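Local coordinates for protein sensory box/response regulator (PDB 5YRP) that carries an EAL domain, a module of bacterial signalling proteins, and holds a magnesium ion in it, at residues R17-V21 with L240-V246; R62-F68 with I103-L109; R111-L116 with L137-G141; V174-S179 with G205-A211. All blocks are in the same frame, centred on the assembly; numbering follows the deposited sequence.

Contact 1. Residues R17-V21 with L240-V246; sequences RTGEV and LLAKGRV
The carbonyl oxygen of G19 takes the V246 N-H at 2.8 Å from G19 O to V246 N, with an N-H...O angle of 157°. The same oxygen is met by R245 CA in a CA-H...O contact of 3.2 Å and by the CG2 methyl of V246. One step along, V21 N donates to G244 O, 3.1 Å from nitrogen to oxygen, while E20 CA adds a further CA-H...O contact to G244 O. These two bonds make a single beta bridge between E20 and R245, whose CA atoms lie 4.1 Å apart. Opposite D15 stand two residues, G19 and E20, a G1 beta bulge in the turn between strands 7-15 and 21-29. Beyond the bridge V21 supplies the apolar grip: CG1 stands anti to the backbone N (chi1 178°) and meets L241 CD2 at 3.7 Å, and CG2 reaches L240 CG at 4.0 Å. V21 and L241 cross at about a right angle. The aliphatic chain of R245 lies against E20 CA, and I14 of strand 7-15 packs on both V21 and V246. G244, with positive phi, turns the chain out of helix 234-243 and sends it past the hairpin. The polar hold on the chain's C-terminal tail is therefore backbone to backbone, and the side chains of V21, L240 and L241 add apolar contacts beside it.

Contact 2. Residues R62-F68 with I103-L109; sequences RTACAEF and IMKEFGL
The ring of F107 lies flat against the backbone and methyl of A66: A66 CB sits 3.9 Å from the centroid of the F107 ring, 26° off its normal, a CH-pi contact over the face. A66 CA is over the ring centre on that face too, and E106 CG covers the opposite one. With chi1 at -59°, F107 CG lies beside its own backbone N and anti to the carbonyl carbon, which carries the ring across to helix 52-73. C65 CB is the hub of the apolar layer, touching L109 CD1 at 3.5 Å, I103 CG2 at 3.7 Å and F107 CD2 at 4.0 Å. Helices 52-73 and 96-106 precede strands 81-86 and 114-119, and they pack side by side on the outside of the barrel of the EAL domain. F107 is where the second helix leaves helical geometry, so part of this packing comes from the turn that leads into strand 114-119. L109 follows: its CD2 methyl approaches F68 CD2 at 3.4 Å, obliquely to the ring, while A64 and F68 pack on L82 of strand 81-86. On the solvent-exposed side, R62 runs extended from CG to NE, its CG anti to the backbone N, and crosses E106 at about a right angle. A salt bridge joins R62 NH2 to E106 OE1 at 2.6 Å, with the guanidinium and carboxylate planes 57° apart. The I103 CD1 methyl lies at the guanidinium edge, near its plane, beside NH1 of R62.

Contact 3. Residues R111-L116 with L137-G141; sequences RGSVCL and LHNVG
G112 N donates to G141 O at 2.7 Å, and R111 NH2 to N139 O at 2.9 Å, so two neighbouring residues of the loop before strand 114-119 hold the end of helix 130-140. The arginine bond is fairly straight at 162°; N139 O lies close to the guanidinium plane, but the donor stands above the carbonyl plane, 47° out of it. V140 O is as near to NH2 of R111, although the angle is too poor for a hydrogen bond. The R111 chain bends at its third torsion (chi3 53°), which folds the guanidinium back over the helix end, with G141 CA over one face, displaced from the centre of the group. Carbonyls at a helix C terminus carry partial negative charge, which would suit the arginine's positive one. G141 is the C-prime residue of a Schellman motif, and its positive phi turns the chain out of the helix: V142 N returns to L137 O and G141 N, weakly, to H138 O. The contact thus lies within the beta-alpha-beta crossover formed by strand 114-119, helix 130-140 and strand 142-149, at the point where the helix gives way to the second strand. The two strands pair directly, through backbone bonds of V114 and L116 with Q143. Farther along, the side chains of L116 and L137 cross at about a right angle, with CD1 of L116 3.8 Å from CD2 of L137. V142 packs on both leucines, and F96 of helix 96-106 packs on L116.

Contact 4. Residues V174-S179 with G205-A211; sequences VAELGS and GVETERA
T208 is the N-cap of helix 209-218, and the contact brings this helix start and the loop before it against the end of helix 171-175 and the turn after it. T208 OG1 takes the hydrogen of A211 N at 3.1 Å; a chi1 of 65°, with OG1 between the backbone N and the carbonyl carbon, points the hydroxyl oxygen back at the first turn. No direct hydrogen bond joins the two segments; a water bridges them, donating to A175 O at 2.8 Å and accepting from T208 N at 3.1 Å. The rest is close packing. A211 CB lies 3.4 Å from V174 O and 3.7 Å from L177 CB, while CD2 of L177 comes against A211 O. V174 places CG1 anti to its amide nitrogen (chi1 179°), and this methyl meets V206 CG2 at 3.6 Å and also lies against G205 O. V206 is the centre of an inverse gamma turn, which carries the chain from strand 200-203 toward the cap. At the outer edge the R210 chain runs past L177 O, and its CD atom comes 3.5 Å from S179 N. S179 OG donates to E176 O within its own turn, and L177 N to V174 O, so the loop facing the helix is braced from within. L177 is further covered by D183 and V187 of helix 183-197 and by T214 and L215 of helix 209-218, while V206 packs on A212 and L215 and bonds through its backbone with Q224, next to strand 222-223.

In the fold
Contact 1 joins the first hairpin, 17-21 between strands 7-15 and 21-29, to the C-terminal segment 240-246, so it closes a loop of 218 residues that encloses the other three contacts. Inside it they follow in series without crossing. Contact 2 closes first, setting helix 52-73 beside helix 96-106; contact 3 then ties the start of strand 114-119 to the end of helix 130-140. These two touch, M104 packing on S113 and V114, their centres about 12 Å apart. Contact 4, which joins the end of helix 171-175 to the start of helix 209-218 and the loop before it, lies across the chain's centre from both, its centre about 34 Å from that of contact 2.

Contact 1. Residues R17-V21 with L240-V246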
# COMPACT_ATOMS: atom_id res chain seq x y z
N ARG A 17 -13.75 -18.70 14.66
CA ARG A 17 -14.41 -19.98 14.47
C ARG A 17 -14.84 -20.54 15.83
O ARG A 17 -16.01 -20.83 16.05
CB ARG A 17 -13.46 -20.97 13.77
CG ARG A 17 -12.95 -20.50 12.41
CD ARG A 17 -11.97 -21.49 11.78
NE ARG A 17 -10.78 -21.71 12.60
CZ ARG A 17 -9.66 -22.29 12.18
NH1 ARG A 17 -8.64 -22.43 13.03
NH2 ARG A 17 -9.54 -22.72 10.93
N THR A 18 -13.87 -20.66 16.74
CA THR A 18 -14.09 -21.24 18.06
C THR A 18 -14.54 -20.20 19.09
O THR A 18 -15.43 -20.46 19.90
CB THR A 18 -12.79 -21.88 18.60
OG1 THR A 18 -12.21 -22.71 17.59
CG2 THR A 18 -13.06 -22.72 19.85
N GLY A 19 -13.92 -19.03 19.05
CA GLY A 19 -14.06 -18.03 20.10
C GLY A 19 -12.89 -18.06 21.07
O GLY A 19 -12.88 -17.33 22.05
N GLU A 20 -11.90 -18.90 20.77
CA GLU A 20 -10.72 -19.10 21.63
C GLU A 20 -9.75 -17.92 21.53
O GLU A 20 -9.48 -17.42 20.44
CB GLU A 20 -9.99 -20.39 21.24
CG GLU A 20 -8.78 -20.71 22.12
CD GLU A 20 -7.95 -21.88 21.61
OE1 GLU A 20 -8.20 -22.37 20.49
OE2 GLU A 20 -7.05 -22.32 22.36
N VAL A 21 -9.21 -17.50 22.67
CA VAL A 21 -8.23 -16.42 22.73
C VAL A 21 -6.84 -16.94 22.33
O VAL A 21 -6.25 -17.76 23.03
CB VAL A 21 -8.15 -15.80 24.14
CG1 VAL A 21 -7.08 -14.71 24.20
CG2 VAL A 21 -9.50 -15.22 24.56
N LEU A 240 -10.59 -14.12 31.69
CA LEU A 240 -10.94 -14.54 30.34
C LEU A 240 -10.07 -15.68 29.85
O LEU A 240 -10.55 -16.62 29.22
CB LEU A 240 -10.82 -13.35 29.38
CG LEU A 240 -11.01 -13.62 27.89
CD1 LEU A 240 -12.30 -14.38 27.60
CD2 LEU A 240 -10.99 -12.31 27.12
N LEU A 241 -8.77 -15.60 30.13
CA LEU A 241 -7.83 -16.65 29.75
C LEU A 241 -8.05 -17.94 30.53
O LEU A 241 -7.76 -19.02 30.03
CB LEU A 241 -6.39 -16.17 29.96
CG LEU A 241 -5.93 -15.06 29.01
CD1 LEU A 241 -4.59 -14.51 29.49
CD2 LEU A 241 -5.82 -15.55 27.58
N ALA A 242 -8.55 -17.80 31.76
CA ALA A 242 -8.91 -18.95 32.59
C ALA A 242 -10.03 -19.75 31.93
O ALA A 242 -9.98 -20.98 31.85
CB ALA A 242 -9.33 -18.50 33.98
N LYS A 243 -11.03 -19.03 31.44
CA LYS A 243 -12.10 -19.64 30.67
C LYS A 243 -11.53 -20.17 29.36
O LYS A 243 -11.76 -21.32 28.99
CB LYS A 243 -13.19 -18.62 30.38
CG LYS A 243 -13.86 -18.06 31.62
CD LYS A 243 -14.89 -17.01 31.25
CE LYS A 243 -15.25 -16.13 32.43
NZ LYS A 243 -16.27 -15.11 32.06
N GLY A 244 -10.78 -19.31 28.67
CA GLY A 244 -10.10 -19.68 27.43
C GLY A 244 -10.77 -19.17 26.16
O GLY A 244 -10.14 -19.13 25.10
N ARG A 245 -12.04 -18.79 26.27
CA ARG A 245 -12.83 -18.38 25.11
C ARG A 245 -13.74 -17.19 25.41
O ARG A 245 -13.86 -16.77 26.56
CB ARG A 245 -13.72 -19.53 24.63
CG ARG A 245 -13.01 -20.86 24.42
CD ARG A 245 -13.97 -21.93 23.91
NE ARG A 245 -15.10 -22.12 24.81
CZ ARG A 245 -16.30 -21.53 24.70
NH1 ARG A 245 -16.56 -20.68 23.71
NH2 ARG A 245 -17.24 -21.81 25.60
N VAL A 246 -14.37 -16.69 24.36
CA VAL A 246 -15.48 -15.74 24.48
C VAL A 246 -16.68 -16.34 23.76
O VAL A 246 -16.52 -17.28 22.97
CB VAL A 246 -15.14 -14.35 23.89
CG1 VAL A 246 -13.95 -13.74 24.59
CG2 VAL A 246 -14.90 -14.42 22.39

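Contact 2. Residues R62-F68 with I103-L109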
# COMPACT_ATOMS: atom_id res chain seq x y z
N ARG A 62 7.93 -3.69 29.19
CA ARG A 62 8.31 -4.27 30.48
C ARG A 62 7.09 -4.63 31.34
O ARG A 62 7.01 -5.72 31.92
CB ARG A 62 9.22 -3.30 31.25
CG ARG A 62 9.92 -3.90 32.46
CD ARG A 62 10.80 -2.88 33.17
NE ARG A 62 11.58 -3.48 34.25
CZ ARG A 62 12.68 -4.22 34.08
NH1 ARG A 62 13.15 -4.49 32.86
NH2 ARG A 62 13.31 -4.70 35.15
N THR A 63 6.13 -3.71 31.40
CA THR A 63 4.92 -3.91 32.21
C THR A 63 4.02 -5.00 31.62
O THR A 63 3.44 -5.80 32.35
CB THR A 63 4.12 -2.60 32.34
OG1 THR A 63 5.01 -1.53 32.69
CG2 THR A 63 3.04 -2.72 33.40
N ALA A 64 3.91 -5.02 30.29
CA ALA A 64 3.10 -6.02 29.59
C ALA A 64 3.67 -7.41 29.82
O ALA A 64 2.95 -8.33 30.18
CB ALA A 64 3.03 -5.71 28.11
N CYS A 65 4.98 -7.54 29.59
CA CYS A 65 5.70 -8.79 29.81
C CYS A 65 5.62 -9.25 31.27
O CYS A 65 5.51 -10.44 31.54
CB CYS A 65 7.16 -8.64 29.40
SG CYS A 65 7.42 -8.53 27.62
N ALA A 66 5.69 -8.30 32.19
CA ALA A 66 5.57 -8.59 33.61
C ALA A 66 4.19 -9.16 33.92
O ALA A 66 4.07 -10.22 34.52
CB ALA A 66 5.82 -7.34 34.43
N GLU A 67 3.16 -8.42 33.51
CA GLU A 67 1.77 -8.84 33.68
C GLU A 67 1.47 -10.15 32.96
O GLU A 67 0.67 -10.95 33.43
CB GLU A 67 0.84 -7.73 33.18
CG GLU A 67 -0.66 -8.04 33.22
CD GLU A 67 -1.19 -8.31 34.62
OE1 GLU A 67 -0.53 -7.92 35.61
OE2 GLU A 67 -2.28 -8.90 34.72
N PHE A 68 2.12 -10.35 31.82
CA PHE A 68 1.94 -11.56 31.01
C PHE A 68 2.47 -12.79 31.75
O PHE A 68 1.80 -13.82 31.80
CB PHE A 68 2.63 -11.37 29.65
CG PHE A 68 2.53 -12.56 28.72
CD1 PHE A 68 1.41 -13.37 28.70
CD2 PHE A 68 3.56 -12.82 27.82
CE1 PHE A 68 1.33 -14.46 27.83
CE2 PHE A 68 3.48 -13.90 26.95
CZ PHE A 68 2.37 -14.72 26.96
N ILE A 103 14.39 -8.41 28.78
CA ILE A 103 13.06 -8.36 29.40
C ILE A 103 12.51 -9.78 29.57
O ILE A 103 12.00 -10.13 30.63
CB ILE A 103 12.06 -7.52 28.57
CG1 ILE A 103 12.55 -6.07 28.39
CG2 ILE A 103 10.68 -7.52 29.22
CD1 ILE A 103 12.81 -5.30 29.66
N MSE A 104 12.62 -10.60 28.52
CA MSE A 104 12.01 -11.93 28.52
C MSE A 104 12.77 -12.92 29.36
O MSE A 104 12.18 -13.84 29.93
CB MSE A 104 11.95 -12.43 27.09
CG MSE A 104 10.95 -11.58 26.30
SE MSE A 104 10.71 -12.35 24.52
CE MSE A 104 9.64 -13.92 25.04
N LYS A 105 14.09 -12.76 29.41
CA LYS A 105 14.92 -13.50 30.36
C LYS A 105 14.43 -13.23 31.78
O LYS A 105 14.28 -14.15 32.59
CB LYS A 105 16.39 -13.07 30.22
CG LYS A 105 17.36 -13.75 31.17
CD LYS A 105 17.64 -15.19 30.77
CE LYS A 105 18.18 -16.00 31.94
NZ LYS A 105 18.18 -17.46 31.62
N GLU A 106 14.18 -11.95 32.06
CA GLU A 106 13.76 -11.49 33.38
C GLU A 106 12.44 -12.12 33.84
O GLU A 106 12.35 -12.65 34.95
CB GLU A 106 13.63 -9.97 33.38
CG GLU A 106 13.31 -9.35 34.73
CD GLU A 106 13.26 -7.83 34.69
OE1 GLU A 106 12.74 -7.23 35.66
OE2 GLU A 106 13.75 -7.24 33.71
N PHE A 107 11.43 -12.07 32.98
CA PHE A 107 10.08 -12.56 33.31
C PHE A 107 9.79 -13.98 32.81
O PHE A 107 8.63 -14.39 32.72
CB PHE A 107 9.03 -11.58 32.78
CG PHE A 107 9.17 -10.19 33.33
CD1 PHE A 107 8.88 -9.92 34.66
CD2 PHE A 107 9.60 -9.15 32.52
CE1 PHE A 107 9.01 -8.64 35.17
CE2 PHE A 107 9.73 -7.87 33.02
CZ PHE A 107 9.43 -7.61 34.34
N GLY A 108 10.85 -14.72 32.48
CA GLY A 108 10.75 -16.13 32.11
C GLY A 108 9.77 -16.41 30.99
O GLY A 108 9.09 -17.44 30.99
N LEU A 109 9.68 -15.49 30.03
CA LEU A 109 8.79 -15.66 28.89
C LEU A 109 9.50 -16.50 27.84
O LEU A 109 10.66 -16.21 27.51
CB LEU A 109 8.38 -14.30 28.32
CG LEU A 109 7.54 -13.42 29.25
CD1 LEU A 109 7.35 -12.03 28.66
CD2 LEU A 109 6.18 -14.05 29.54

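Contact 3. Residues R111-L116 with L137-G141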
# COMPACT_ATOMS: atom_id res chain seq x y z
N ARG A 111 10.29 -18.72 24.15
CA ARG A 111 10.53 -18.35 22.75
C ARG A 111 9.24 -18.40 21.93
O ARG A 111 8.55 -19.42 21.91
CB ARG A 111 11.57 -19.27 22.13
CG ARG A 111 12.94 -19.19 22.79
CD ARG A 111 13.92 -20.13 22.11
NE ARG A 111 13.95 -19.91 20.67
CZ ARG A 111 14.60 -18.92 20.05
NH1 ARG A 111 14.55 -18.82 18.73
NH2 ARG A 111 15.29 -18.02 20.75
N GLY A 112 8.94 -17.30 21.25
CA GLY A 112 7.75 -17.19 20.40
C GLY A 112 6.51 -16.65 21.11
O GLY A 112 5.45 -16.54 20.50
N SER A 113 6.67 -16.30 22.38
CA SER A 113 5.55 -15.85 23.21
C SER A 113 5.29 -14.35 23.13
O SER A 113 4.32 -13.86 23.71
CB SER A 113 5.80 -16.22 24.67
OG SER A 113 6.84 -15.44 25.22
N VAL A 114 6.16 -13.63 22.43
CA VAL A 114 5.98 -12.18 22.24
C VAL A 114 6.06 -11.83 20.75
O VAL A 114 6.91 -12.34 20.03
CB VAL A 114 7.03 -11.38 23.04
CG1 VAL A 114 6.90 -9.88 22.78
CG2 VAL A 114 6.88 -11.66 24.52
N CYS A 115 5.15 -10.96 20.32
CA CYS A 115 5.12 -10.47 18.94
C CYS A 115 5.09 -8.94 18.92
O CYS A 115 4.11 -8.33 19.35
CB CYS A 115 3.90 -11.01 18.21
SG CYS A 115 3.76 -10.44 16.51
N LEU A 116 6.15 -8.32 18.39
CA LEU A 116 6.26 -6.87 18.38
C LEU A 116 5.64 -6.27 17.12
O LEU A 116 6.16 -6.44 16.03
CB LEU A 116 7.73 -6.45 18.47
CG LEU A 116 8.51 -6.93 19.70
CD1 LEU A 116 9.99 -6.62 19.55
CD2 LEU A 116 7.97 -6.31 20.99
N LEU A 137 15.82 -10.22 16.36
CA LEU A 137 14.63 -10.51 17.17
C LEU A 137 14.12 -11.94 17.01
O LEU A 137 13.67 -12.55 17.98
CB LEU A 137 13.50 -9.54 16.84
CG LEU A 137 13.61 -8.16 17.49
CD1 LEU A 137 12.63 -7.19 16.85
CD2 LEU A 137 13.38 -8.24 18.99
N HIS A 138 14.19 -12.47 15.79
CA HIS A 138 13.81 -13.86 15.53
C HIS A 138 14.73 -14.85 16.26
O HIS A 138 14.28 -15.91 16.69
CB HIS A 138 13.80 -14.16 14.03
CG HIS A 138 12.55 -13.69 13.34
ND1 HIS A 138 12.39 -12.40 12.89
CD2 HIS A 138 11.41 -14.34 13.04
CE1 HIS A 138 11.20 -12.28 12.34
NE2 HIS A 138 10.59 -13.44 12.41
N ASN A 139 16.00 -14.48 16.40
CA ASN A 139 16.98 -15.31 17.13
C ASN A 139 16.75 -15.32 18.64
O ASN A 139 17.07 -16.30 19.31
CB ASN A 139 18.40 -14.83 16.83
CG ASN A 139 18.76 -14.98 15.37
OD1 ASN A 139 17.91 -15.26 14.52
ND2 ASN A 139 20.04 -14.79 15.06
N VAL A 140 16.21 -14.23 19.16
CA VAL A 140 15.77 -14.16 20.56
C VAL A 140 14.49 -14.98 20.78
O VAL A 140 14.26 -15.51 21.87
CB VAL A 140 15.53 -12.69 20.99
CG1 VAL A 140 14.95 -12.61 22.40
CG2 VAL A 140 16.82 -11.90 20.92
N GLY A 141 13.68 -15.10 19.74
CA GLY A 141 12.38 -15.79 19.82
C GLY A 141 11.25 -14.79 19.95
O GLY A 141 10.31 -14.99 20.72

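Contact 4. Residues V174-S179 with G205-A211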
# COMPACT_ATOMS: atom_id res chain seq x y z
N VAL A 174 -11.87 -3.30 7.59
CA VAL A 174 -12.72 -4.23 8.33
C VAL A 174 -14.01 -3.57 8.82
O VAL A 174 -15.06 -4.19 8.83
CB VAL A 174 -11.94 -4.83 9.51
CG1 VAL A 174 -12.80 -5.79 10.31
CG2 VAL A 174 -10.71 -5.55 9.00
N ALA A 175 -13.92 -2.30 9.20
CA ALA A 175 -15.03 -1.60 9.87
C ALA A 175 -16.35 -1.72 9.12
O ALA A 175 -17.33 -2.25 9.64
CB ALA A 175 -14.68 -0.14 10.08
N GLU A 176 -16.36 -1.22 7.89
CA GLU A 176 -17.56 -1.26 7.05
C GLU A 176 -17.48 -2.42 6.05
O GLU A 176 -18.05 -2.35 4.97
CB GLU A 176 -17.74 0.07 6.31
CG GLU A 176 -17.90 1.27 7.23
CD GLU A 176 -17.90 2.59 6.47
OE1 GLU A 176 -17.23 3.54 6.93
OE2 GLU A 176 -18.57 2.67 5.42
N LEU A 177 -16.79 -3.48 6.44
CA LEU A 177 -16.60 -4.64 5.57
C LEU A 177 -17.93 -5.32 5.31
O LEU A 177 -18.67 -5.62 6.25
CB LEU A 177 -15.62 -5.63 6.21
CG LEU A 177 -15.32 -6.94 5.48
CD1 LEU A 177 -14.76 -6.69 4.09
CD2 LEU A 177 -14.35 -7.76 6.30
N GLY A 178 -18.22 -5.55 4.03
CA GLY A 178 -19.49 -6.11 3.59
C GLY A 178 -20.38 -5.03 3.02
O GLY A 178 -20.78 -5.11 1.86
N SER A 179 -20.67 -4.03 3.83
CA SER A 179 -21.50 -2.90 3.40
C SER A 179 -20.73 -2.01 2.42
O SER A 179 -21.26 -1.60 1.38
CB SER A 179 -21.97 -2.07 4.60
OG SER A 179 -20.92 -1.31 5.17
N GLY A 205 -10.33 -4.33 14.23
CA GLY A 205 -11.51 -3.48 14.03
C GLY A 205 -12.74 -4.22 13.55
O GLY A 205 -13.54 -3.66 12.80
N VAL A 206 -12.91 -5.47 13.98
CA VAL A 206 -14.08 -6.26 13.62
C VAL A 206 -15.29 -5.80 14.44
O VAL A 206 -15.56 -6.31 15.53
CB VAL A 206 -13.84 -7.76 13.84
CG1 VAL A 206 -15.08 -8.57 13.50
CG2 VAL A 206 -12.68 -8.23 12.97
N GLU A 207 -16.01 -4.82 13.89
CA GLU A 207 -17.12 -4.17 14.58
C GLU A 207 -18.44 -4.92 14.38
O GLU A 207 -19.28 -4.95 15.26
CB GLU A 207 -17.29 -2.74 14.06
CG GLU A 207 -16.03 -1.88 14.14
CD GLU A 207 -15.67 -1.48 15.55
OE1 GLU A 207 -16.57 -0.97 16.26
OE2 GLU A 207 -14.50 -1.65 15.95
N THR A 208 -18.61 -5.52 13.21
CA THR A 208 -19.88 -6.12 12.84
C THR A 208 -19.71 -7.58 12.48
O THR A 208 -18.66 -7.98 11.99
CB THR A 208 -20.49 -5.40 11.63
OG1 THR A 208 -19.66 -5.60 10.48
CG2 THR A 208 -20.64 -3.91 11.90
N GLU A 209 -20.75 -8.36 12.73
CA GLU A 209 -20.75 -9.79 12.38
C GLU A 209 -20.73 -9.97 10.87
O GLU A 209 -20.25 -10.99 10.36
CB GLU A 209 -21.93 -10.55 13.02
CG GLU A 209 -23.32 -10.16 12.53
CD GLU A 209 -23.95 -9.04 13.34
OE1 GLU A 209 -23.22 -8.11 13.77
OE2 GLU A 209 -25.19 -9.07 13.55
N ARG A 210 -21.26 -8.99 10.15
CA ARG A 210 -21.15 -8.92 8.70
C ARG A 210 -19.69 -9.02 8.29
O ARG A 210 -19.33 -9.83 7.44
CB ARG A 210 -21.75 -7.62 8.17
CG ARG A 210 -21.96 -7.59 6.66
CD ARG A 210 -22.12 -6.18 6.14
NE ARG A 210 -23.25 -5.49 6.75
CZ ARG A 210 -24.52 -5.67 6.41
NH1 ARG A 210 -24.87 -6.52 5.45
NH2 ARG A 210 -25.47 -4.98 7.04
N ALA A 211 -18.85 -8.19 8.91
CA ALA A 211 -17.41 -8.22 8.67
C ALA A 211 -16.80 -9.56 9.08
O ALA A 211 -16.05 -10.17 8.32
CB ALA A 211 -16.73 -7.09 9.44
O HOH W 1 -16.50 -4.41 11.25